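Local coordinates for periplasmic binding protein component of an ABC type zinc uptake transporter (Synechocystis sp., PDB 2OV1) that probably captures zinc in the periplasm and delivers it to the membrane part of an ABC-type uptake transporter, at residues Leu104-Val109 with Ala172-Leu177; Gln158-Val163 with Val178-Glu183; Pro166-Phe171 with Glu232-Leu237. All blocks are in the same frame, centred on the assembly; numbering follows the deposited sequence.

How the contacts relate
All three contacts gather round helix 169-174 in the lobe built on strands 160-163, 178-181, 208-212 and 230-234. Contact 2 pairs the strands that precede and follow this helix, contact 3 sets its N-terminal end against strand 230-234 and the turn after it, and contact 1 joins its C-terminal end to the start of helix 106-123. Their centres lie about 10 Å (2 and 3), 11 Å (1 and 3) and 15 Å (1 and 2) apart. Leu104 CD1 packs 3.5 Å from Pro236 CB, tying contacts 1 and 3. Contact 3 lies by the zinc site, Ser167 coming within about 4 Å of the His101 and His165 side chains; contact 2 reaches it through Glu183, which bonds to His165.

Contact 1 of 3, residues Leu104-Val109 with Ala172-Leu177; sequences LSPTLV and ARDYNL
Tyr175 carries CG anti to its own carbonyl carbon (chi1 -51°), a turn that sends the phenol toward Pro106 at the start of helix 106-123. Asp174 is turned in a similar way (chi1 -68°), and its carboxylate faces the same helix end. The phenol oxygen does the touching: Tyr175 OH lies 3.3 Å from Pro106 CG, while Pro106 CD meets the ring at its edge, near the ring plane. The CB of Asp174 sits over the centre of one face of the Tyr175 ring.

A single water joins the two segments. It accepts from Thr107 N at 2.7 Å and is also hydrogen-bonded to Thr107 OG1. On the other segment it is hydrogen-bonded to Tyr175 OH at 3.0 Å, and as modelled it donates to Asp174 OD2. Asn146 of helix 128-153 also holds Tyr175 OH through its OD1, and Leu149 of that long helix touches both Pro106 and Tyr175. Ser105 is the N-cap of helix 106-123, with OG accepting from Leu108 N; Ser105 OG and Asp174 OD2 are modelled too close together, which leaves the exact place of either doubtful. Helix 169-174 closes in a Schellman motif, in which Asn176, with positive phi, turns the chain so that Leu177 N bonds to Ala172 O at 2.6 Å.

The start of one helix thus faces the finish of another. The Asp174 carboxylate lies by the N-terminus of helix 106-123, where the helix dipole would probably favour its charged form, and the bridging water meets the backbone N-H of Thr107 in the first turn.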
loop_
_atom_site.group_PDB
_atom_site.type_symbol
_atom_site.label_atom_id
_atom_site.label_comp_id
_atom_site.label_asym_id
_atom_site.label_seq_id
_atom_site.Cartn_x
_atom_site.Cartn_y
_atom_site.Cartn_z
ATOM N N LEU A 104 0.327 -3.166 -1.889
ATOM C CA LEU A 104 -0.134 -4.021 -0.800
ATOM C C LEU A 104 -0.520 -5.425 -1.243
ATOM O O LEU A 104 -1.181 -6.148 -0.506
ATOM C CB LEU A 104 -1.290 -3.341 -0.056
ATOM C CG LEU A 104 -0.869 -2.057 0.700
ATOM C CD1 LEU A 104 -2.100 -1.349 1.227
ATOM C CD2 LEU A 104 0.081 -2.418 1.848
ATOM N N SER A 105 -0.102 -5.811 -2.443
ATOM C CA SER A 105 -0.379 -7.160 -2.947
ATOM C C SER A 105 0.949 -7.844 -3.249
ATOM O O SER A 105 1.686 -7.423 -4.145
ATOM C CB SER A 105 -1.221 -7.131 -4.223
ATOM O OG SER A 105 -1.093 -8.358 -4.924
ATOM N N PRO A 106 1.271 -8.907 -2.499
ATOM C CA PRO A 106 2.510 -9.665 -2.666
ATOM C C PRO A 106 2.746 -10.041 -4.138
ATOM O O PRO A 106 3.831 -9.836 -4.682
ATOM C CB PRO A 106 2.279 -10.872 -1.768
ATOM C CG PRO A 106 1.452 -10.305 -0.669
ATOM C CD PRO A 106 0.442 -9.488 -1.427
ATOM N N THR A 107 1.711 -10.577 -4.775
ATOM C CA THR A 107 1.781 -10.987 -6.169
ATOM C C THR A 107 2.093 -9.826 -7.119
ATOM O O THR A 107 2.926 -9.965 -8.008
ATOM C CB THR A 107 0.467 -11.659 -6.590
ATOM O OG1 THR A 107 0.249 -12.819 -5.777
ATOM C CG2 THR A 107 0.516 -12.055 -8.059
ATOM N N LEU A 108 1.430 -8.689 -6.942
ATOM C CA LEU A 108 1.684 -7.545 -7.804
ATOM C C LEU A 108 3.035 -6.957 -7.481
ATOM O O LEU A 108 3.734 -6.449 -8.365
ATOM C CB LEU A 108 0.625 -6.472 -7.608
ATOM C CG LEU A 108 -0.490 -6.407 -8.655
ATOM C CD1 LEU A 108 -1.052 -7.801 -8.945
ATOM C CD2 LEU A 108 -1.589 -5.466 -8.153
ATOM N N VAL A 109 3.402 -7.004 -6.207
ATOM C CA VAL A 109 4.695 -6.470 -5.811
ATOM C C VAL A 109 5.821 -7.177 -6.571
ATOM O O VAL A 109 6.921 -6.628 -6.748
ATOM C CB VAL A 109 4.904 -6.590 -4.288
ATOM C CG1 VAL A 109 6.364 -6.326 -3.925
ATOM C CG2 VAL A 109 4.018 -5.576 -3.578
ATOM N N ALA A 172 -7.230 -7.581 -0.800
ATOM C CA ALA A 172 -8.531 -8.230 -0.665
ATOM C C ALA A 172 -8.883 -9.134 -1.850
ATOM O O ALA A 172 -9.368 -10.247 -1.664
ATOM C CB ALA A 172 -9.612 -7.186 -0.482
ATOM N N ARG A 173 -8.652 -8.649 -3.065
ATOM C CA ARG A 173 -8.951 -9.424 -4.263
ATOM C C ARG A 173 -8.113 -10.683 -4.308
ATOM O O ARG A 173 -8.616 -11.783 -4.577
ATOM C CB ARG A 173 -8.656 -8.609 -5.521
ATOM C CG ARG A 173 -9.808 -7.733 -5.968
ATOM C CD ARG A 173 -10.814 -8.528 -6.786
ATOM N NE ARG A 173 -11.997 -7.746 -7.119
ATOM C CZ ARG A 173 -12.975 -7.475 -6.261
ATOM N NH1 ARG A 173 -12.912 -7.926 -5.010
ATOM N NH2 ARG A 173 -14.022 -6.763 -6.661
ATOM N N ASP A 174 -6.821 -10.515 -4.056
ATOM C CA ASP A 174 -5.911 -11.644 -4.086
ATOM C C ASP A 174 -6.404 -12.799 -3.225
ATOM O O ASP A 174 -6.466 -13.938 -3.679
ATOM C CB ASP A 174 -4.515 -11.220 -3.611
ATOM C CG ASP A 174 -3.830 -10.268 -4.565
ATOM O OD1 ASP A 174 -4.343 -10.055 -5.684
ATOM O OD2 ASP A 174 -2.768 -9.733 -4.186
ATOM N N TYR A 175 -6.785 -12.481 -1.995
ATOM C CA TYR A 175 -7.218 -13.488 -1.057
ATOM C C TYR A 175 -8.726 -13.651 -0.870
ATOM O O TYR A 175 -9.193 -14.110 0.177
ATOM C CB TYR A 175 -6.514 -13.212 0.268
ATOM C CG TYR A 175 -5.019 -13.049 0.061
ATOM C CD1 TYR A 175 -4.255 -14.101 -0.434
ATOM C CD2 TYR A 175 -4.378 -11.818 0.292
ATOM C CE1 TYR A 175 -2.896 -13.942 -0.705
ATOM C CE2 TYR A 175 -3.008 -11.647 0.028
ATOM C CZ TYR A 175 -2.278 -12.719 -0.475
ATOM O OH TYR A 175 -0.939 -12.586 -0.766
ATOM N N ASN A 176 -9.489 -13.282 -1.891
ATOM C CA ASN A 176 -10.933 -13.419 -1.846
ATOM C C ASN A 176 -11.603 -12.723 -0.657
ATOM O O ASN A 176 -12.530 -13.261 -0.055
ATOM C CB ASN A 176 -11.288 -14.906 -1.856
ATOM C CG ASN A 176 -10.685 -15.636 -3.049
ATOM O OD1 ASN A 176 -10.199 -16.769 -2.929
ATOM N ND2 ASN A 176 -10.719 -14.992 -4.211
ATOM N N LEU A 177 -11.127 -11.533 -0.306
ATOM C CA LEU A 177 -11.734 -10.781 0.787
ATOM C C LEU A 177 -12.509 -9.617 0.171
ATOM O O LEU A 177 -12.293 -9.254 -0.989
ATOM C CB LEU A 177 -10.666 -10.259 1.760
ATOM C CG LEU A 177 -9.866 -11.292 2.567
ATOM C CD1 LEU A 177 -8.745 -10.580 3.285
ATOM C CD2 LEU A 177 -10.764 -12.041 3.557
HETATM O O HOH W 1 -0.432 -11.562 -3.558
#

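Contact 2 of 3, residues Gln158-Val163 with Val178-Glu183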
loop_
_atom_site.group_PDB
_atom_site.type_symbol
_atom_site.label_atom_id
_atom_site.label_comp_id
_atom_site.label_asym_id
_atom_site.label_seq_id
_atom_site.Cartn_x
_atom_site.Cartn_y
_atom_site.Cartn_z
ATOM N N GLN A 158 -15.985 -15.681 7.326
ATOM C CA GLN A 158 -16.327 -14.300 6.998
ATOM C C GLN A 158 -15.290 -13.725 6.040
ATOM O O GLN A 158 -14.106 -13.656 6.368
ATOM C CB GLN A 158 -16.371 -13.460 8.277
ATOM C CG GLN A 158 -16.642 -11.982 8.060
ATOM C CD GLN A 158 -17.894 -11.741 7.237
ATOM O OE1 GLN A 158 -17.828 -11.590 6.015
ATOM N NE2 GLN A 158 -19.045 -11.728 7.899
ATOM N N ARG A 159 -15.740 -13.294 4.864
ATOM C CA ARG A 159 -14.838 -12.751 3.854
ATOM C C ARG A 159 -14.835 -11.228 3.841
ATOM O O ARG A 159 -14.033 -10.607 3.148
ATOM C CB ARG A 159 -15.241 -13.253 2.463
ATOM C CG ARG A 159 -15.576 -14.740 2.371
ATOM C CD ARG A 159 -14.479 -15.612 2.971
ATOM N NE ARG A 159 -13.169 -15.379 2.363
ATOM C CZ ARG A 159 -12.024 -15.909 2.798
ATOM N NH1 ARG A 159 -12.004 -16.715 3.851
ATOM N NH2 ARG A 159 -10.891 -15.624 2.179
ATOM N N LYS A 160 -15.726 -10.627 4.613
ATOM C CA LYS A 160 -15.824 -9.181 4.631
ATOM C C LYS A 160 -15.155 -8.586 5.871
ATOM O O LYS A 160 -15.165 -9.192 6.939
ATOM C CB LYS A 160 -17.321 -8.799 4.536
ATOM C CG LYS A 160 -18.026 -9.431 3.301
ATOM C CD LYS A 160 -19.427 -10.076 3.527
ATOM C CE LYS A 160 -19.742 -11.024 2.307
ATOM N NZ LYS A 160 -21.125 -11.646 2.100
ATOM N N PHE A 161 -14.512 -7.437 5.708
ATOM C CA PHE A 161 -13.898 -6.761 6.848
ATOM C C PHE A 161 -14.116 -5.267 6.672
ATOM O O PHE A 161 -14.039 -4.744 5.561
ATOM C CB PHE A 161 -12.403 -7.117 7.012
ATOM C CG PHE A 161 -11.536 -6.745 5.841
ATOM C CD1 PHE A 161 -10.600 -5.716 5.948
ATOM C CD2 PHE A 161 -11.615 -7.458 4.649
ATOM C CE1 PHE A 161 -9.750 -5.409 4.883
ATOM C CE2 PHE A 161 -10.776 -7.163 3.578
ATOM C CZ PHE A 161 -9.842 -6.142 3.692
ATOM N N ILE A 162 -14.445 -4.600 7.773
ATOM C CA ILE A 162 -14.721 -3.169 7.764
ATOM C C ILE A 162 -13.442 -2.363 7.848
ATOM O O ILE A 162 -12.649 -2.548 8.775
ATOM C CB ILE A 162 -15.610 -2.760 8.968
ATOM C CG1 ILE A 162 -16.956 -3.491 8.903
ATOM C CG2 ILE A 162 -15.813 -1.251 8.977
ATOM C CD1 ILE A 162 -17.799 -3.326 10.166
ATOM N N VAL A 163 -13.231 -1.475 6.884
ATOM C CA VAL A 163 -12.044 -0.621 6.910
ATOM C C VAL A 163 -12.443 0.837 6.867
ATOM O O VAL A 163 -13.404 1.195 6.193
ATOM C CB VAL A 163 -11.091 -0.881 5.721
ATOM C CG1 VAL A 163 -10.534 -2.292 5.808
ATOM C CG2 VAL A 163 -11.804 -0.654 4.415
ATOM N N VAL A 178 -13.425 -9.045 0.939
ATOM C CA VAL A 178 -14.222 -7.921 0.463
ATOM C C VAL A 178 -14.159 -6.856 1.554
ATOM O O VAL A 178 -14.573 -7.100 2.692
ATOM C CB VAL A 178 -15.713 -8.325 0.227
ATOM C CG1 VAL A 178 -16.495 -7.153 -0.348
ATOM C CG2 VAL A 178 -15.791 -9.515 -0.709
ATOM N N GLN A 179 -13.627 -5.683 1.232
ATOM C CA GLN A 179 -13.560 -4.649 2.245
ATOM C C GLN A 179 -14.824 -3.818 2.229
ATOM O O GLN A 179 -15.431 -3.606 1.183
ATOM C CB GLN A 179 -12.297 -3.764 2.076
ATOM C CG GLN A 179 -12.162 -3.055 0.742
ATOM C CD GLN A 179 -10.865 -2.257 0.588
ATOM O OE1 GLN A 179 -10.635 -1.653 -0.452
ATOM N NE2 GLN A 179 -10.023 -2.250 1.620
ATOM N N ILE A 180 -15.245 -3.407 3.418
ATOM C CA ILE A 180 -16.422 -2.567 3.580
ATOM C C ILE A 180 -15.829 -1.253 4.088
ATOM O O ILE A 180 -15.468 -1.124 5.258
ATOM C CB ILE A 180 -17.398 -3.157 4.631
ATOM C CG1 ILE A 180 -17.636 -4.654 4.360
ATOM C CG2 ILE A 180 -18.716 -2.407 4.598
ATOM C CD1 ILE A 180 -18.065 -4.974 2.936
ATOM N N PRO A 181 -15.683 -0.272 3.193
ATOM C CA PRO A 181 -15.122 1.037 3.521
ATOM C C PRO A 181 -16.080 2.030 4.144
ATOM O O PRO A 181 -17.193 2.232 3.663
ATOM C CB PRO A 181 -14.586 1.518 2.179
ATOM C CG PRO A 181 -15.609 1.015 1.248
ATOM C CD PRO A 181 -15.842 -0.410 1.739
ATOM N N ILE A 182 -15.613 2.642 5.227
ATOM C CA ILE A 182 -16.350 3.644 5.983
ATOM C C ILE A 182 -16.347 4.974 5.232
ATOM O O ILE A 182 -17.370 5.649 5.151
ATOM C CB ILE A 182 -15.677 3.894 7.349
ATOM C CG1 ILE A 182 -15.742 2.635 8.213
ATOM C CG2 ILE A 182 -16.290 5.105 8.022
ATOM C CD1 ILE A 182 -17.127 2.135 8.469
ATOM N N GLU A 183 -15.180 5.343 4.707
ATOM C CA GLU A 183 -14.991 6.601 3.989
ATOM C C GLU A 183 -14.174 6.436 2.703
ATOM O O GLU A 183 -13.007 6.038 2.736
ATOM C CB GLU A 183 -14.316 7.630 4.927
ATOM C CG GLU A 183 -13.626 8.829 4.237
ATOM C CD GLU A 183 -13.219 9.963 5.209
ATOM O OE1 GLU A 183 -14.101 10.740 5.634
ATOM O OE2 GLU A 183 -12.019 10.080 5.551
#
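Phe161 lays one ring face against Gln179, whose CB stands 4.1 Å from the ring centroid in a CH-pi contact offset toward the rim. Phe161 CG occupies the position between backbone N and carbonyl carbon (chi1 61°), which leans the ring across to the neighbouring strand. Beside this pair, Val163 CG2 touches Pro181 CB at 4.2 Å. On the other face of the sheet Lys160 and Val178 run side by side, and Ile162 CG2 meets Ile182 CD1 at 3.7 Å.

Five backbone bonds hold the strands in parallel register, among them Phe161 N to Val178 O at 3.0 Å and Ile180 N to Phe161 O at 2.8 Å. The strands belong to a beta-alpha-beta unit, with helix 169-174 as the connection and 178-181 as an outermost strand of the sheet. Phe161 also packs on Ile252 of helix 241-256. With Phe161 cut back to an alanine, Gln179 CB would probably lose its aromatic cover and a gap would be likely to open beside Ile252.

Farther out, Leu194 and Leu197 of helix 193-204 pack on Ile182. Arg159 NH1 bonds to Leu153 O and Leu156 O, and Glu183 OE2 bonds to NE2 of zinc-binding His165.

Contact 3 of 3, residues Pro166-Phe171 with Glu232-Leu237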
loop_
_atom_site.group_PDB
_atom_site.type_symbol
_atom_site.label_atom_id
_atom_site.label_comp_id
_atom_site.label_asym_id
_atom_site.label_seq_id
_atom_site.Cartn_x
_atom_site.Cartn_y
_atom_site.Cartn_z
ATOM N N PRO A 166 -10.483 2.359 2.148
ATOM C CA PRO A 166 -10.310 1.214 1.252
ATOM C C PRO A 166 -8.916 1.185 0.645
ATOM O O PRO A 166 -8.732 1.482 -0.530
ATOM C CB PRO A 166 -11.397 1.441 0.213
ATOM C CG PRO A 166 -11.355 2.922 0.048
ATOM C CD PRO A 166 -11.223 3.448 1.477
ATOM N N SER A 167 -7.937 0.826 1.462
ATOM C CA SER A 167 -6.564 0.756 1.004
ATOM C C SER A 167 -6.201 -0.685 0.681
ATOM O O SER A 167 -5.137 -0.938 0.127
ATOM C CB SER A 167 -5.616 1.266 2.091
ATOM O OG SER A 167 -6.069 2.488 2.632
ATOM N N TRP A 168 -7.086 -1.625 1.016
ATOM C CA TRP A 168 -6.785 -3.029 0.792
ATOM C C TRP A 168 -7.585 -3.729 -0.310
ATOM O O TRP A 168 -7.912 -4.912 -0.188
ATOM C CB TRP A 168 -6.908 -3.784 2.134
ATOM C CG TRP A 168 -6.279 -3.016 3.277
ATOM C CD1 TRP A 168 -6.819 -1.934 3.936
ATOM C CD2 TRP A 168 -4.941 -3.147 3.779
ATOM N NE1 TRP A 168 -5.903 -1.382 4.792
ATOM C CE2 TRP A 168 -4.741 -2.104 4.720
ATOM C CE3 TRP A 168 -3.887 -4.035 3.522
ATOM C CZ2 TRP A 168 -3.529 -1.931 5.404
ATOM C CZ3 TRP A 168 -2.681 -3.859 4.203
ATOM C CH2 TRP A 168 -2.513 -2.817 5.131
ATOM N N ALA A 169 -7.882 -3.026 -1.397
ATOM C CA ALA A 169 -8.669 -3.633 -2.482
ATOM C C ALA A 169 -7.901 -4.734 -3.205
ATOM O O ALA A 169 -8.465 -5.769 -3.564
ATOM C CB ALA A 169 -9.114 -2.564 -3.490
ATOM N N TYR A 170 -6.615 -4.498 -3.426
ATOM C CA TYR A 170 -5.777 -5.468 -4.102
ATOM C C TYR A 170 -5.545 -6.671 -3.189
ATOM O O TYR A 170 -5.831 -7.821 -3.550
ATOM C CB TYR A 170 -4.481 -4.780 -4.515
ATOM C CG TYR A 170 -4.704 -3.816 -5.666
ATOM C CD1 TYR A 170 -4.773 -4.285 -6.980
ATOM C CD2 TYR A 170 -4.886 -2.446 -5.447
ATOM C CE1 TYR A 170 -5.013 -3.421 -8.048
ATOM C CE2 TYR A 170 -5.131 -1.567 -6.519
ATOM C CZ TYR A 170 -5.191 -2.066 -7.812
ATOM O OH TYR A 170 -5.410 -1.228 -8.884
ATOM N N PHE A 171 -5.036 -6.394 -1.998
ATOM C CA PHE A 171 -4.806 -7.427 -0.999
ATOM C C PHE A 171 -6.088 -8.264 -0.866
ATOM O O PHE A 171 -6.043 -9.488 -0.837
ATOM C CB PHE A 171 -4.466 -6.753 0.336
ATOM C CG PHE A 171 -4.284 -7.707 1.479
ATOM C CD1 PHE A 171 -3.010 -8.083 1.898
ATOM C CD2 PHE A 171 -5.394 -8.200 2.165
ATOM C CE1 PHE A 171 -2.844 -8.929 2.983
ATOM C CE2 PHE A 171 -5.242 -9.043 3.246
ATOM C CZ PHE A 171 -3.960 -9.412 3.664
ATOM N N GLU A 232 -9.277 -1.994 15.563
ATOM C CA GLU A 232 -7.885 -2.340 15.368
ATOM C C GLU A 232 -7.398 -1.509 14.207
ATOM O O GLU A 232 -8.196 -1.026 13.408
ATOM C CB GLU A 232 -7.750 -3.823 15.066
ATOM C CG GLU A 232 -7.394 -4.620 16.300
ATOM C CD GLU A 232 -7.631 -6.095 16.129
ATOM O OE1 GLU A 232 -7.328 -6.853 17.074
ATOM O OE2 GLU A 232 -8.123 -6.506 15.054
ATOM N N LEU A 233 -6.089 -1.329 14.122
ATOM C CA LEU A 233 -5.530 -0.547 13.041
ATOM C C LEU A 233 -4.854 -1.422 12.002
ATOM O O LEU A 233 -4.340 -2.499 12.310
ATOM C CB LEU A 233 -4.526 0.478 13.584
ATOM C CG LEU A 233 -5.135 1.469 14.578
ATOM C CD1 LEU A 233 -4.039 2.342 15.183
ATOM C CD2 LEU A 233 -6.181 2.313 13.873
ATOM N N LEU A 234 -4.921 -0.955 10.759
ATOM C CA LEU A 234 -4.294 -1.595 9.613
ATOM C C LEU A 234 -3.477 -0.482 8.997
ATOM O O LEU A 234 -4.033 0.528 8.566
ATOM C CB LEU A 234 -5.321 -2.075 8.591
ATOM C CG LEU A 234 -6.161 -3.277 9.004
ATOM C CD1 LEU A 234 -6.819 -3.877 7.759
ATOM C CD2 LEU A 234 -5.273 -4.319 9.689
ATOM N N ASP A 235 -2.157 -0.671 8.971
ATOM C CA ASP A 235 -1.216 0.316 8.431
ATOM C C ASP A 235 -0.686 -0.060 7.052
ATOM O O ASP A 235 0.170 -0.932 6.920
ATOM C CB ASP A 235 -0.036 0.481 9.385
ATOM C CG ASP A 235 0.888 1.600 8.971
ATOM O OD1 ASP A 235 0.505 2.355 8.049
ATOM O OD2 ASP A 235 1.988 1.734 9.559
ATOM N N PRO A 236 -1.183 0.610 6.003
ATOM C CA PRO A 236 -0.752 0.336 4.626
ATOM C C PRO A 236 0.625 0.942 4.304
ATOM O O PRO A 236 1.285 0.541 3.340
ATOM C CB PRO A 236 -1.861 0.965 3.790
ATOM C CG PRO A 236 -2.222 2.166 4.598
ATOM C CD PRO A 236 -2.234 1.645 6.026
ATOM N N LEU A 237 1.059 1.902 5.117
ATOM C CA LEU A 237 2.346 2.536 4.891
ATOM C C LEU A 237 3.480 1.959 5.752
ATOM O O LEU A 237 4.591 2.499 5.779
ATOM C CB LEU A 237 2.223 4.051 5.098
ATOM C CG LEU A 237 1.259 4.758 4.133
ATOM C CD1 LEU A 237 1.127 6.227 4.508
ATOM C CD2 LEU A 237 1.758 4.611 2.703
HETATM O O HOH W 2 -6.119 1.000 6.596
#
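Trp168 reaches from the N-cap position of helix 169-174 to the C-terminal end of strand 230-234, an outermost strand of a four-stranded parallel alpha/beta sheet. Its indole is packed by Leu234, the last residue of that strand, and by Pro236 in the turn beyond. With CG anti to the carbonyl carbon (chi1 -43°), the ring system swings out from the helix start and crosses the Leu234 side chain obliquely. Leu234 CD1 lies over one face of the five-membered ring, 4.1 Å from its centroid, in a CH-pi contact; Leu234 CB meets Trp168 CZ2 at 3.7 Å. The six-membered ring abuts Pro236, whose CB also stands 3.7 Å from Trp168 CZ2, and Asp235 O lies at the ring edge, 3.7 Å from Trp168 CH2.

Pro236 is shared with Ser167, whose CB approaches Pro236 CB at 4.1 Å. The hydroxyl of Ser167 is engaged elsewhere, by Glu212 OE1, close to the zinc-binding histidines His101 and His165. The turn carrying Pro236 is an Asx turn: Asp235 OD1 accepts from Leu237 N, which meets it from above the carboxylate plane. Leu245 and Val248 of helix 241-256 also pack on Trp168.

The buried indole nitrogen is satisfied through solvent. A water in the plane of the ring accepts from Trp168 NE1 at 3.0 Å and donates to Leu234 O at 2.9 Å.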